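Side-chain contact in uncharacterized protein (Danio rerio, PDB 4LD1), which is a centrosomal protein probably binding tubulin, whose G-box domain, the part crystallised here, is thought to contribute to centriole architecture: residues I94-P97 against D98-K102. Numbering follows the deposited sequence.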
ATOM      1  N   ILE A  94       0.887   0.808  -0.751  1.00 26.13           N
ATOM      2  CA  ILE A  94       0.845  -0.347  -1.608  1.00 27.55           C
ATOM      3  C   ILE A  94       2.103  -1.165  -1.485  1.00 25.76           C
ATOM      4  O   ILE A  94       3.205  -0.647  -1.640  1.00 27.11           O
ATOM      5  CB  ILE A  94       0.711   0.069  -3.071  1.00 26.97           C
ATOM      6  CG1 ILE A  94      -0.504   0.984  -3.262  1.00 34.94           C
ATOM      7  CG2 ILE A  94       0.636  -1.144  -3.974  1.00 27.76           C
ATOM      8  CD1 ILE A  94      -0.535   1.667  -4.611  1.00 41.69           C
ATOM      9  N   THR A  95       1.966  -2.453  -1.242  1.00 25.06           N
ATOM     10  CA  THR A  95       3.062  -3.386  -1.330  1.00 28.15           C
ATOM     11  C   THR A  95       2.847  -4.207  -2.592  1.00 26.53           C
ATOM     12  O   THR A  95       1.888  -4.991  -2.689  1.00 26.77           O
ATOM     13  CB  THR A  95       3.122  -4.286  -0.101  1.00 31.10           C
ATOM     14  OG1 THR A  95       3.236  -3.473   1.070  1.00 29.88           O
ATOM     15  CG2 THR A  95       4.306  -5.226  -0.172  1.00 30.37           C
ATOM     16  N   PHE A  96       3.719  -4.000  -3.567  1.00 26.98           N
ATOM     17  CA  PHE A  96       3.633  -4.663  -4.850  1.00 29.06           C
ATOM     18  C   PHE A  96       4.124  -6.098  -4.724  1.00 30.66           C
ATOM     19  O   PHE A  96       4.760  -6.456  -3.731  1.00 30.42           O
ATOM     20  CB  PHE A  96       4.462  -3.898  -5.881  1.00 27.57           C
ATOM     21  CG  PHE A  96       3.858  -2.583  -6.275  1.00 30.79           C
ATOM     22  CD1 PHE A  96       2.822  -2.528  -7.188  1.00 32.80           C
ATOM     23  CD2 PHE A  96       4.313  -1.412  -5.721  1.00 30.75           C
ATOM     24  CE1 PHE A  96       2.259  -1.324  -7.548  1.00 35.96           C
ATOM     25  CE2 PHE A  96       3.761  -0.197  -6.082  1.00 37.06           C
ATOM     26  CZ  PHE A  96       2.730  -0.156  -6.996  1.00 37.09           C
ATOM     27  N   PRO A  97       3.837  -6.924  -5.733  1.00 37.29           N
ATOM     28  CA  PRO A  97       4.285  -8.317  -5.671  1.00 36.56           C
ATOM     29  C   PRO A  97       5.801  -8.446  -5.557  1.00 32.05           C
ATOM     30  O   PRO A  97       6.274  -9.407  -4.956  1.00 37.75           O
ATOM     31  CB  PRO A  97       3.759  -8.922  -6.984  1.00 36.49           C
ATOM     32  CG  PRO A  97       2.618  -8.062  -7.365  1.00 36.03           C
ATOM     33  CD  PRO A  97       2.911  -6.684  -6.854  1.00 33.78           C
ATOM     34  N   ASP A  98       6.555  -7.482  -6.093  1.00 38.27           N
ATOM     35  CA  ASP A  98       8.024  -7.529  -6.019  1.00 36.05           C
ATOM     36  C   ASP A  98       8.579  -6.963  -4.711  1.00 35.64           C
ATOM     37  O   ASP A  98       9.796  -6.877  -4.522  1.00 41.65           O
ATOM     38  CB  ASP A  98       8.649  -6.872  -7.255  1.00 37.58           C
ATOM     39  CG  ASP A  98       8.510  -5.353  -7.280  1.00 41.60           C
ATOM     40  OD1 ASP A  98       7.985  -4.749  -6.325  1.00 38.85           O
ATOM     41  OD2 ASP A  98       8.949  -4.751  -8.285  1.00 48.79           O
ATOM     42  N   GLN A  99       7.655  -6.612  -3.815  1.00 32.65           N
ATOM     43  CA  GLN A  99       7.906  -6.153  -2.437  1.00 30.59           C
ATOM     44  C   GLN A  99       8.367  -4.702  -2.327  1.00 28.06           C
ATOM     45  O   GLN A  99       8.697  -4.226  -1.234  1.00 29.55           O
ATOM     46  CB  GLN A  99       8.837  -7.092  -1.684  1.00 36.93           C
ATOM     47  CG  GLN A  99       8.213  -8.505  -1.489  1.00 41.41           C
ATOM     48  CD  GLN A  99       6.845  -8.495  -0.767  1.00 47.01           C
ATOM     49  OE1 GLN A  99       6.763  -8.280   0.446  1.00 51.43           O
ATOM     50  NE2 GLN A  99       5.776  -8.751  -1.518  1.00 47.64           N
ATOM     51  N   THR A 100       8.327  -3.987  -3.441  1.00 28.12           N
ATOM     52  CA  THR A 100       8.435  -2.537  -3.394  1.00 26.45           C
ATOM     53  C   THR A 100       7.260  -2.017  -2.573  1.00 26.29           C
ATOM     54  O   THR A 100       6.140  -2.493  -2.732  1.00 27.30           O
ATOM     55  CB  THR A 100       8.392  -1.916  -4.795  1.00 28.62           C
ATOM     56  OG1 THR A 100       9.537  -2.344  -5.542  1.00 33.82           O
ATOM     57  CG2 THR A 100       8.392  -0.366  -4.719  1.00 28.61           C
ATOM     58  N   VAL A 101       7.506  -1.054  -1.692  1.00 25.28           N
ATOM     59  CA  VAL A 101       6.441  -0.410  -0.936  1.00 26.02           C
ATOM     60  C   VAL A 101       6.321   1.037  -1.380  1.00 26.21           C
ATOM     61  O   VAL A 101       7.305   1.797  -1.332  1.00 27.51           O
ATOM     62  CB  VAL A 101       6.699  -0.463   0.573  1.00 27.34           C
ATOM     63  CG1 VAL A 101       5.545   0.180   1.332  1.00 30.59           C
ATOM     64  CG2 VAL A 101       6.884  -1.909   1.031  1.00 32.62           C
ATOM     65  N   LYS A 102       5.146   1.430  -1.837  1.00 25.32           N
ATOM     66  CA  LYS A 102       4.853   2.768  -2.296  1.00 25.26           C
ATOM     67  C   LYS A 102       3.830   3.419  -1.429  1.00 27.36           C
ATOM     68  O   LYS A 102       2.736   2.870  -1.257  1.00 30.48           O
ATOM     69  CB  LYS A 102       4.348   2.732  -3.729  1.00 29.14           C
ATOM     70  CG  LYS A 102       4.052   4.090  -4.326  1.00 33.84           C
ATOM     71  CD  LYS A 102       3.694   3.916  -5.774  1.00 38.42           C
ATOM     72  CE  LYS A 102       3.505   5.209  -6.502  1.00 50.26           C
ATOM     73  NZ  LYS A 102       3.244   4.894  -7.934  1.00 58.83           N
TER
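Phe96 leans its ring back over the hairpin, its edge meeting the extended chain of Lys102: Phe96 CE2 lies 3.8 Å from Lys102 CB, with Lys102 CD slightly farther from the same atom. With CG beside its own backbone N (chi1 -71°), the ring also sets one face on Ile94 CG2, 3.7 Å above the plane and over its centre; Ile94 and the aliphatic stem of Lys102 thus both meet the ring on one side of the hairpin. On the other side Thr95 and Val101 lie side by side, OG1 of Thr95 4.0 Å from CG2 of Val101. Gln99, bent at chi2 (-56°), brings its amide to the methyl of Thr95. A type I turn from Phe96 to Gln99 reverses the chain, Gln99 N reaching Phe96 O at 2.9 Å from above the carbonyl plane. Asp98 begins an Asx turn: Thr100 N donates to Asp98 OD1 from the anti side, tilted out of the carboxylate plane, at 3.0 Å, and this oxygen lies 3.7 Å from Phe96 CB. Ile94 N to Lys102 O and Lys102 N to Ile94 O, 2.8 Å each, tie the strands; Phe96 N to Thr100 O, 3.0 Å, holds the loop's base. This hairpin joins strands 92-95 and 101-104 within the G-box's long antiparallel succession; strand 83-86 continues it beyond Thr95, strand 110-113 beyond Val101.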